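Nudix Hydrolase, RenU (Mycolicibacterium smegmatis, PDB 6UUF) is a Nudix hydrolase of the MutT family, probably magnesium-dependent, that probably hydrolyses a nucleoside diphosphate-linked substrate, with NADH a likely candidate. Local coordinates at residues Leu27-Met32 / Ala158-Leu163. The protein carries 3 engineered substitutions. Residues are numbered along the deposited sequence; the frame is centred on the assembly and turned at random.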
ATOM      1  N   LEU A  27      -1.827  -1.934  -3.151  1.00 29.61           N
ATOM      2  CA  LEU A  27      -1.507  -3.352  -3.361  1.00 31.77           C
ATOM      3  C   LEU A  27      -1.789  -3.675  -4.802  1.00 30.25           C
ATOM      4  O   LEU A  27      -2.922  -4.007  -5.173  1.00 29.53           O
ATOM      5  CB  LEU A  27      -2.355  -4.223  -2.430  1.00 34.02           C
ATOM      6  CG  LEU A  27      -2.213  -5.735  -2.513  1.00 37.56           C
ATOM      7  CD1 LEU A  27      -0.751  -6.077  -2.408  1.00 40.87           C
ATOM      8  CD2 LEU A  27      -2.950  -6.400  -1.338  1.00 40.94           C
ATOM      9  N   LEU A  28      -0.770  -3.524  -5.629  1.00 29.76           N
ATOM     10  CA  LEU A  28      -0.882  -3.722  -7.061  1.00 28.55           C
ATOM     11  C   LEU A  28      -0.518  -5.176  -7.421  1.00 29.74           C
ATOM     12  O   LEU A  28       0.581  -5.617  -7.109  1.00 30.81           O
ATOM     13  CB  LEU A  28       0.054  -2.788  -7.798  1.00 29.04           C
ATOM     14  CG  LEU A  28      -0.009  -2.888  -9.327  1.00 30.36           C
ATOM     15  CD1 LEU A  28      -1.424  -2.660  -9.902  1.00 33.11           C
ATOM     16  CD2 LEU A  28       0.943  -1.851  -9.881  1.00 29.78           C
ATOM     17  N   ARG A  29      -1.431  -5.875  -8.098  1.00 28.60           N
ATOM     18  CA  ARG A  29      -1.268  -7.276  -8.490  1.00 31.33           C
ATOM     19  C   ARG A  29      -0.979  -7.398  -9.951  1.00 30.61           C
ATOM     20  O   ARG A  29      -1.516  -6.620 -10.750  1.00 36.15           O
ATOM     21  CB  ARG A  29      -2.497  -8.100  -8.162  1.00 31.34           C
ATOM     22  CG  ARG A  29      -2.976  -7.931  -6.716  1.00 33.86           C
ATOM     23  CD  ARG A  29      -4.234  -8.759  -6.459  1.00 37.73           C
ATOM     24  NE  ARG A  29      -5.369  -8.384  -7.325  1.00 36.24           N
ATOM     25  CZ  ARG A  29      -6.526  -9.042  -7.361  1.00 35.05           C
ATOM     26  NH1 ARG A  29      -6.728 -10.138  -6.611  1.00 34.85           N
ATOM     27  NH2 ARG A  29      -7.478  -8.616  -8.173  1.00 35.34           N
ATOM     28  N   ALA A  30      -0.114  -8.350 -10.302  1.00 31.83           N
ATOM     29  CA  ALA A  30       0.137  -8.693 -11.716  1.00 35.19           C
ATOM     30  C   ALA A  30       0.323 -10.187 -11.948  1.00 35.02           C
ATOM     31  O   ALA A  30       0.900 -10.874 -11.125  1.00 34.71           O
ATOM     32  CB  ALA A  30       1.317  -7.922 -12.302  1.00 33.63           C
ATOM     33  N   PRO A  31      -0.183 -10.689 -13.084  1.00 41.79           N
ATOM     34  CA  PRO A  31      -0.005 -12.109 -13.378  1.00 49.82           C
ATOM     35  C   PRO A  31       1.409 -12.361 -13.844  1.00 47.78           C
ATOM     36  O   PRO A  31       1.992 -11.515 -14.537  1.00 45.83           O
ATOM     37  CB  PRO A  31      -0.992 -12.362 -14.517  1.00 46.56           C
ATOM     38  CG  PRO A  31      -1.331 -11.020 -15.075  1.00 47.88           C
ATOM     39  CD  PRO A  31      -0.716  -9.953 -14.246  1.00 46.68           C
ATOM     40  N   MET A  32       1.961 -13.494 -13.465  1.00 56.46           N
ATOM     41  CA  MET A  32       3.257 -13.898 -14.019  1.00 68.58           C
ATOM     42  C   MET A  32       3.058 -14.706 -15.314  1.00 70.88           C
ATOM     43  O   MET A  32       1.964 -15.253 -15.527  1.00 77.27           O
ATOM     44  CB  MET A  32       4.008 -14.690 -12.964  1.00 66.87           C
ATOM     45  CG  MET A  32       4.375 -13.859 -11.751  1.00 67.01           C
ATOM     46  SD  MET A  32       5.361 -12.451 -12.277  1.00 61.41           S
ATOM     47  CE  MET A  32       6.671 -12.365 -11.066  1.00 68.53           C
ATOM     48  N   ALA A 158      -8.204 -13.152  -2.677  1.00 38.42           N
ATOM     49  CA  ALA A 158      -8.632 -14.434  -3.233  1.00 40.83           C
ATOM     50  C   ALA A 158     -10.082 -14.401  -3.649  1.00 41.20           C
ATOM     51  O   ALA A 158     -10.491 -15.226  -4.458  1.00 41.63           O
ATOM     52  CB  ALA A 158      -8.382 -15.594  -2.266  1.00 41.72           C
ATOM     53  N   THR A 159     -10.861 -13.454  -3.126  1.00 40.89           N
ATOM     54  CA  THR A 159     -12.238 -13.294  -3.591  1.00 39.88           C
ATOM     55  C   THR A 159     -12.384 -12.332  -4.774  1.00 43.37           C
ATOM     56  O   THR A 159     -13.487 -12.107  -5.179  1.00 51.64           O
ATOM     57  CB  THR A 159     -13.172 -12.800  -2.482  1.00 42.31           C
ATOM     58  OG1 THR A 159     -12.919 -11.411  -2.244  1.00 44.86           O
ATOM     59  CG2 THR A 159     -12.985 -13.599  -1.169  1.00 41.35           C
ATOM     60  N   ILE A 160     -11.311 -11.741  -5.303  1.00 42.85           N
ATOM     61  CA  ILE A 160     -11.393 -11.007  -6.571  1.00 44.31           C
ATOM     62  C   ILE A 160     -10.245 -11.416  -7.456  1.00 47.32           C
ATOM     63  O   ILE A 160      -9.176 -10.863  -7.337  1.00 45.09           O
ATOM     64  CB  ILE A 160     -11.367  -9.458  -6.432  1.00 49.22           C
ATOM     65  CG1 ILE A 160     -10.516  -8.996  -5.247  1.00 49.99           C
ATOM     66  CG2 ILE A 160     -12.788  -8.915  -6.286  1.00 53.12           C
ATOM     67  CD1 ILE A 160     -10.463  -7.489  -5.100  1.00 52.66           C
ATOM     68  N   PRO A 161     -10.457 -12.379  -8.365  1.00 53.39           N
ATOM     69  CA  PRO A 161      -9.365 -12.720  -9.297  1.00 53.64           C
ATOM     70  C   PRO A 161      -9.031 -11.608 -10.269  1.00 49.61           C
ATOM     71  O   PRO A 161      -9.871 -10.748 -10.554  1.00 39.98           O
ATOM     72  CB  PRO A 161      -9.926 -13.903 -10.064  1.00 56.41           C
ATOM     73  CG  PRO A 161     -11.419 -13.756  -9.916  1.00 59.73           C
ATOM     74  CD  PRO A 161     -11.587 -13.306  -8.515  1.00 54.26           C
ATOM     75  N   LEU A 162      -7.803 -11.641 -10.776  1.00 54.23           N
ATOM     76  CA  LEU A 162      -7.339 -10.607 -11.685  1.00 53.71           C
ATOM     77  C   LEU A 162      -8.218 -10.601 -12.911  1.00 51.49           C
ATOM     78  O   LEU A 162      -8.769 -11.611 -13.285  1.00 47.34           O
ATOM     79  CB  LEU A 162      -5.874 -10.799 -12.116  1.00 59.68           C
ATOM     80  CG  LEU A 162      -4.800 -10.214 -11.197  1.00 65.66           C
ATOM     81  CD1 LEU A 162      -4.691 -11.044  -9.929  1.00 70.28           C
ATOM     82  CD2 LEU A 162      -3.463 -10.161 -11.907  1.00 68.03           C
ATOM     83  N   LEU A 163      -8.293  -9.437 -13.535  1.00 57.61           N
ATOM     84  CA  LEU A 163      -9.062  -9.223 -14.745  1.00 58.35           C
ATOM     85  C   LEU A 163      -8.391  -9.789 -15.975  1.00 62.34           C
ATOM     86  O   LEU A 163      -7.246 -10.220 -15.927  1.00 62.16           O
ATOM     87  CB  LEU A 163      -9.237  -7.722 -14.936  1.00 55.74           C
ATOM     88  CG  LEU A 163      -9.960  -7.054 -13.787  1.00 58.83           C
ATOM     89  CD1 LEU A 163     -10.202  -5.586 -14.113  1.00 60.56           C
ATOM     90  CD2 LEU A 163     -11.281  -7.753 -13.505  1.00 56.98           C
TER
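The guanidinium of R29 carries the methyl CD1 of L162 over the centre of one face, 3.7 Å from CZ, while its edge is turned to the backbone carbonyl of I160. Both terminal nitrogens bind that single oxygen, which lies almost exactly in the guanidinium plane. NH1 reaches I160 O at 2.7 Å, nearly in line with the C=O bond; NH2 reaches I160 O at 2.9 Å, with a more bent N-H...O angle of 136° and tilted from the carbonyl plane. The arginine chain bends at chi3 (-60°), which turns NE aside from the line of the chain; the guanidinium then lies beneath the leucine methyl. L162 divides its branches: CD1 covers the guanidinium, and CD2 packs 3.6 Å from CD of P31, where strand 23-31 ends. In this way the segment that follows helix 144-158 is joined to a strand of the Nudix sheet. D113, on strand 104-113, forms a salt bridge with R29 NE, so one side chain connects two parallel strands to the tail. An alanine in place of R29 would probably leave the I160 carbonyl without these two donors, D113 without this positive partner and L162 CD1 without the flat group beneath it. With D113 on NE and the carbonyl gripped by NH1 and NH2, the guanidinium is pinned against rotation, and the carboxylate probably helps offset the cost of burying its charge, the more so as R89 brings a like charge close to NH2.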